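Local coordinates for protein N2152 (Neocallimastix frontalis, PDB 5U22) that is a family 39 glycoside hydrolase of a rumen anaerobic fungus that probably cleaves rare arabinosyl linkages, at residues T100-P108 / W120-K131. Residues are numbered along the deposited sequence; the frame is centred on the assembly and turned at random.
Sequences TIELADILP and WFNEIRSFINDK
Trp120 sets the six-membered end of its indole against the 3-10 turn 103-106, and the fit shows how a TIM-barrel helix is seated on the turn that follows its strand. With CG anti to the backbone N (chi1 177°), the ring leaves the helix and brings its edge to the turn: Trp120 CZ3 lies 3.6 Å from Leu103 O, and Ala104 CA comes to the same edge beside Trp120 CH2. Leu107 CD1 approaches the ring obliquely, 4.0 Å from Trp120 CE3, while Ile124 CD1 sits above one face, offset toward the rim. Trp120 NE1 hydrogen-bonds Thr167 of helix 160-174; an alanine here would probably open a gap beside Leu103 and Leu107 and leave that threonine without its indole partner. Ile106 CG2 rests 3.6 Å from Glu123 CB; the glutamate chain is bent at chi2 (-61°), and its OE1 forms a salt bridge with Arg77. Farther along, Ile101 CG2 approaches Phe127 CZ obliquely at 3.5 Å, whereas Ile101 CD1 lies in the ring plane at its edge and presses on Lys131 CE, whose ammonium pairs with Asp175 and Glu178. These contacts close the beta-alpha half of the unit 98-102, 117-134, 139-143, with helix 84-91 flanking Phe127 and strand 139-143 beside Ile101.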
loop_
_atom_site.group_PDB
_atom_site.type_symbol
_atom_site.label_atom_id
_atom_site.label_comp_id
_atom_site.label_asym_id
_atom_site.label_seq_id
_atom_site.Cartn_x
_atom_site.Cartn_y
_atom_site.Cartn_z
ATOM N N THR A 100 -6.574 0.633 -9.460
ATOM C CA THR A 100 -5.638 0.369 -10.547
ATOM C C THR A 100 -6.228 -0.672 -11.493
ATOM O O THR A 100 -6.743 -1.702 -11.048
ATOM C CB THR A 100 -4.319 -0.150 -9.971
ATOM O OG1 THR A 100 -3.756 0.825 -9.080
ATOM C CG2 THR A 100 -3.319 -0.486 -11.076
ATOM N N ILE A 101 -6.129 -0.417 -12.800
ATOM C CA ILE A 101 -6.549 -1.374 -13.825
ATOM C C ILE A 101 -5.373 -2.274 -14.195
ATOM O O ILE A 101 -4.446 -1.841 -14.883
ATOM C CB ILE A 101 -7.070 -0.656 -15.070
ATOM C CG1 ILE A 101 -8.282 0.200 -14.711
ATOM C CG2 ILE A 101 -7.407 -1.679 -16.155
ATOM C CD1 ILE A 101 -8.634 1.249 -15.749
ATOM N N GLU A 102 -5.443 -3.548 -13.816
ATOM C CA GLU A 102 -4.382 -4.515 -14.147
ATOM C C GLU A 102 -4.734 -5.191 -15.470
ATOM O O GLU A 102 -5.466 -6.180 -15.516
ATOM C CB GLU A 102 -4.219 -5.536 -13.026
ATOM C CG GLU A 102 -2.992 -6.462 -13.197
ATOM C CD GLU A 102 -3.049 -7.693 -12.290
ATOM O OE1 GLU A 102 -4.143 -8.002 -11.773
ATOM O OE2 GLU A 102 -2.003 -8.351 -12.102
ATOM N N LEU A 103 -4.207 -4.652 -16.570
ATOM C CA LEU A 103 -4.577 -5.165 -17.887
ATOM C C LEU A 103 -4.114 -6.602 -18.099
ATOM O O LEU A 103 -4.753 -7.341 -18.857
ATOM C CB LEU A 103 -3.994 -4.266 -18.985
ATOM C CG LEU A 103 -4.544 -2.840 -19.071
ATOM C CD1 LEU A 103 -3.679 -1.970 -19.990
ATOM C CD2 LEU A 103 -5.969 -2.876 -19.583
ATOM N N ALA A 104 -3.009 -7.014 -17.458
ATOM C CA ALA A 104 -2.475 -8.356 -17.691
ATOM C C ALA A 104 -3.518 -9.429 -17.422
ATOM O O ALA A 104 -3.531 -10.469 -18.092
ATOM C CB ALA A 104 -1.243 -8.604 -16.814
ATOM N N ASP A 105 -4.412 -9.199 -16.466
ATOM C CA ASP A 105 -5.322 -10.271 -16.077
ATOM C C ASP A 105 -6.472 -10.461 -17.063
ATOM O O ASP A 105 -7.340 -11.311 -16.831
ATOM C CB ASP A 105 -5.834 -10.031 -14.658
ATOM C CG ASP A 105 -4.840 -10.498 -13.614
ATOM O OD1 ASP A 105 -3.653 -10.655 -13.975
ATOM O OD2 ASP A 105 -5.235 -10.756 -12.455
ATOM N N ILE A 106 -6.491 -9.705 -18.161
ATOM C CA ILE A 106 -7.265 -10.115 -19.331
ATOM C C ILE A 106 -6.928 -11.548 -19.711
ATOM O O ILE A 106 -7.791 -12.297 -20.197
ATOM C CB ILE A 106 -6.998 -9.153 -20.512
ATOM C CG1 ILE A 106 -7.681 -7.804 -20.285
ATOM C CG2 ILE A 106 -7.443 -9.780 -21.854
ATOM C CD1 ILE A 106 -7.349 -6.796 -21.349
ATOM N N LEU A 107 -5.698 -11.955 -19.493
ATOM C CA LEU A 107 -5.137 -13.214 -19.980
ATOM C C LEU A 107 -5.161 -14.296 -18.908
ATOM O O LEU A 107 -4.919 -14.010 -17.730
ATOM C CB LEU A 107 -3.693 -13.015 -20.439
ATOM C CG LEU A 107 -3.512 -11.967 -21.535
ATOM C CD1 LEU A 107 -2.025 -11.836 -21.859
ATOM C CD2 LEU A 107 -4.332 -12.329 -22.777
ATOM N N PRO A 108 -5.406 -15.541 -19.318
ATOM C CA PRO A 108 -5.400 -16.662 -18.378
ATOM C C PRO A 108 -4.009 -17.261 -18.224
ATOM O O PRO A 108 -3.123 -17.070 -19.056
ATOM C CB PRO A 108 -6.335 -17.665 -19.067
ATOM C CG PRO A 108 -5.949 -17.497 -20.529
ATOM C CD PRO A 108 -5.667 -15.997 -20.699
ATOM N N TRP A 120 -4.206 -9.325 -27.909
ATOM C CA TRP A 120 -3.924 -8.405 -26.809
ATOM C C TRP A 120 -4.499 -7.020 -27.086
ATOM O O TRP A 120 -5.176 -6.426 -26.239
ATOM C CB TRP A 120 -2.415 -8.350 -26.594
ATOM C CG TRP A 120 -1.897 -7.400 -25.545
ATOM C CD1 TRP A 120 -1.026 -6.369 -25.753
ATOM C CD2 TRP A 120 -2.152 -7.429 -24.132
ATOM N NE1 TRP A 120 -0.729 -5.749 -24.570
ATOM C CE2 TRP A 120 -1.409 -6.374 -23.556
ATOM C CE3 TRP A 120 -2.941 -8.231 -23.299
ATOM C CZ2 TRP A 120 -1.432 -6.099 -22.185
ATOM C CZ3 TRP A 120 -2.966 -7.955 -21.923
ATOM C CH2 TRP A 120 -2.208 -6.901 -21.385
ATOM N N PHE A 121 -4.259 -6.503 -28.289
ATOM C CA PHE A 121 -4.752 -5.173 -28.623
ATOM C C PHE A 121 -6.274 -5.154 -28.733
ATOM O O PHE A 121 -6.922 -4.209 -28.266
ATOM C CB PHE A 121 -4.092 -4.696 -29.919
ATOM C CG PHE A 121 -2.770 -3.985 -29.713
ATOM C CD1 PHE A 121 -1.975 -4.242 -28.606
ATOM C CD2 PHE A 121 -2.344 -3.024 -30.620
ATOM C CE1 PHE A 121 -0.765 -3.572 -28.421
ATOM C CE2 PHE A 121 -1.140 -2.344 -30.436
ATOM C CZ PHE A 121 -0.354 -2.620 -29.337
ATOM N N ASN A 122 -6.869 -6.179 -29.354
ATOM C CA ASN A 122 -8.329 -6.245 -29.421
ATOM C C ASN A 122 -8.946 -6.240 -28.022
ATOM O O ASN A 122 -9.917 -5.521 -27.759
ATOM C CB ASN A 122 -8.763 -7.490 -30.196
ATOM C CG ASN A 122 -8.511 -7.361 -31.684
ATOM O OD1 ASN A 122 -8.624 -6.269 -32.246
ATOM N ND2 ASN A 122 -8.145 -8.472 -32.326
ATOM N N GLU A 123 -8.387 -7.032 -27.110
ATOM C CA GLU A 123 -8.926 -7.072 -25.754
ATOM C C GLU A 123 -8.772 -5.728 -25.053
ATOM O O GLU A 123 -9.693 -5.277 -24.365
ATOM C CB GLU A 123 -8.246 -8.181 -24.951
ATOM C CG GLU A 123 -8.656 -9.576 -25.376
ATOM C CD GLU A 123 -10.135 -9.812 -25.204
ATOM O OE1 GLU A 123 -10.675 -9.443 -24.145
ATOM O OE2 GLU A 123 -10.765 -10.359 -26.130
ATOM N N ILE A 124 -7.616 -5.073 -25.215
ATOM C CA ILE A 124 -7.417 -3.764 -24.596
ATOM C C ILE A 124 -8.401 -2.753 -25.162
ATOM O O ILE A 124 -9.031 -2.003 -24.408
ATOM C CB ILE A 124 -5.956 -3.297 -24.763
ATOM C CG1 ILE A 124 -5.039 -4.139 -23.873
ATOM C CG2 ILE A 124 -5.805 -1.844 -24.387
ATOM C CD1 ILE A 124 -3.570 -3.853 -24.090
ATOM N N ARG A 125 -8.592 -2.747 -26.491
ATOM C CA ARG A 125 -9.528 -1.797 -27.095
ATOM C C ARG A 125 -10.942 -2.012 -26.581
ATOM O O ARG A 125 -11.659 -1.050 -26.288
ATOM C CB ARG A 125 -9.526 -1.919 -28.617
ATOM C CG ARG A 125 -8.312 -1.375 -29.311
ATOM C CD ARG A 125 -8.468 -1.599 -30.823
ATOM N NE ARG A 125 -7.237 -1.305 -31.537
ATOM C CZ ARG A 125 -6.824 -0.074 -31.807
ATOM N NH1 ARG A 125 -7.537 0.968 -31.400
ATOM N NH2 ARG A 125 -5.698 0.122 -32.473
ATOM N N SER A 126 -11.376 -3.272 -26.512
ATOM C CA SER A 126 -12.699 -3.565 -25.972
ATOM C C SER A 126 -12.815 -3.107 -24.524
ATOM O O SER A 126 -13.845 -2.545 -24.131
ATOM C CB SER A 126 -13.003 -5.058 -26.086
ATOM O OG SER A 126 -14.228 -5.364 -25.445
ATOM N N PHE A 127 -11.764 -3.312 -23.716
ATOM C CA PHE A 127 -11.833 -2.858 -22.330
ATOM C C PHE A 127 -11.928 -1.337 -22.259
ATOM O O PHE A 127 -12.716 -0.790 -21.478
ATOM C CB PHE A 127 -10.630 -3.328 -21.515
ATOM C CG PHE A 127 -10.540 -2.628 -20.194
ATOM C CD1 PHE A 127 -11.412 -2.970 -19.166
ATOM C CD2 PHE A 127 -9.685 -1.546 -20.019
ATOM C CE1 PHE A 127 -11.390 -2.274 -17.960
ATOM C CE2 PHE A 127 -9.658 -0.845 -18.814
ATOM C CZ PHE A 127 -10.515 -1.209 -17.786
ATOM N N ILE A 128 -11.110 -0.637 -23.053
ATOM C CA ILE A 128 -11.091 0.824 -22.992
ATOM C C ILE A 128 -12.427 1.403 -23.435
ATOM O O ILE A 128 -12.899 2.406 -22.889
ATOM C CB ILE A 128 -9.927 1.375 -23.826
ATOM C CG1 ILE A 128 -8.609 0.994 -23.156
ATOM C CG2 ILE A 128 -10.015 2.884 -23.940
ATOM C CD1 ILE A 128 -8.487 1.513 -21.737
ATOM N N ASN A 129 -13.059 0.783 -24.426
ATOM C CA ASN A 129 -14.406 1.193 -24.808
ATOM C C ASN A 129 -15.372 1.082 -23.629
ATOM O O ASN A 129 -16.128 2.019 -23.340
ATOM C CB ASN A 129 -14.890 0.353 -25.984
ATOM C CG ASN A 129 -16.342 0.615 -26.321
ATOM O OD1 ASN A 129 -16.676 1.642 -26.917
ATOM N ND2 ASN A 129 -17.217 -0.318 -25.950
ATOM N N ASP A 130 -15.356 -0.061 -22.932
ATOM C CA ASP A 130 -16.245 -0.236 -21.785
ATOM C C ASP A 130 -15.888 0.723 -20.661
ATOM O O ASP A 130 -16.776 1.224 -19.960
ATOM C CB ASP A 130 -16.188 -1.675 -21.278
ATOM C CG ASP A 130 -16.749 -2.670 -22.276
ATOM O OD1 ASP A 130 -17.445 -2.238 -23.223
ATOM O OD2 ASP A 130 -16.507 -3.883 -22.112
ATOM N N LYS A 131 -14.591 0.958 -20.460
ATOM C CA LYS A 131 -14.129 1.936 -19.478
ATOM C C LYS A 131 -14.728 3.312 -19.746
ATOM O O LYS A 131 -15.304 3.935 -18.849
ATOM C CB LYS A 131 -12.599 1.988 -19.491
ATOM C CG LYS A 131 -11.967 3.016 -18.556
ATOM C CD LYS A 131 -10.445 2.907 -18.595
ATOM C CE LYS A 131 -9.750 3.942 -17.683
ATOM N NZ LYS A 131 -9.698 5.313 -18.250
#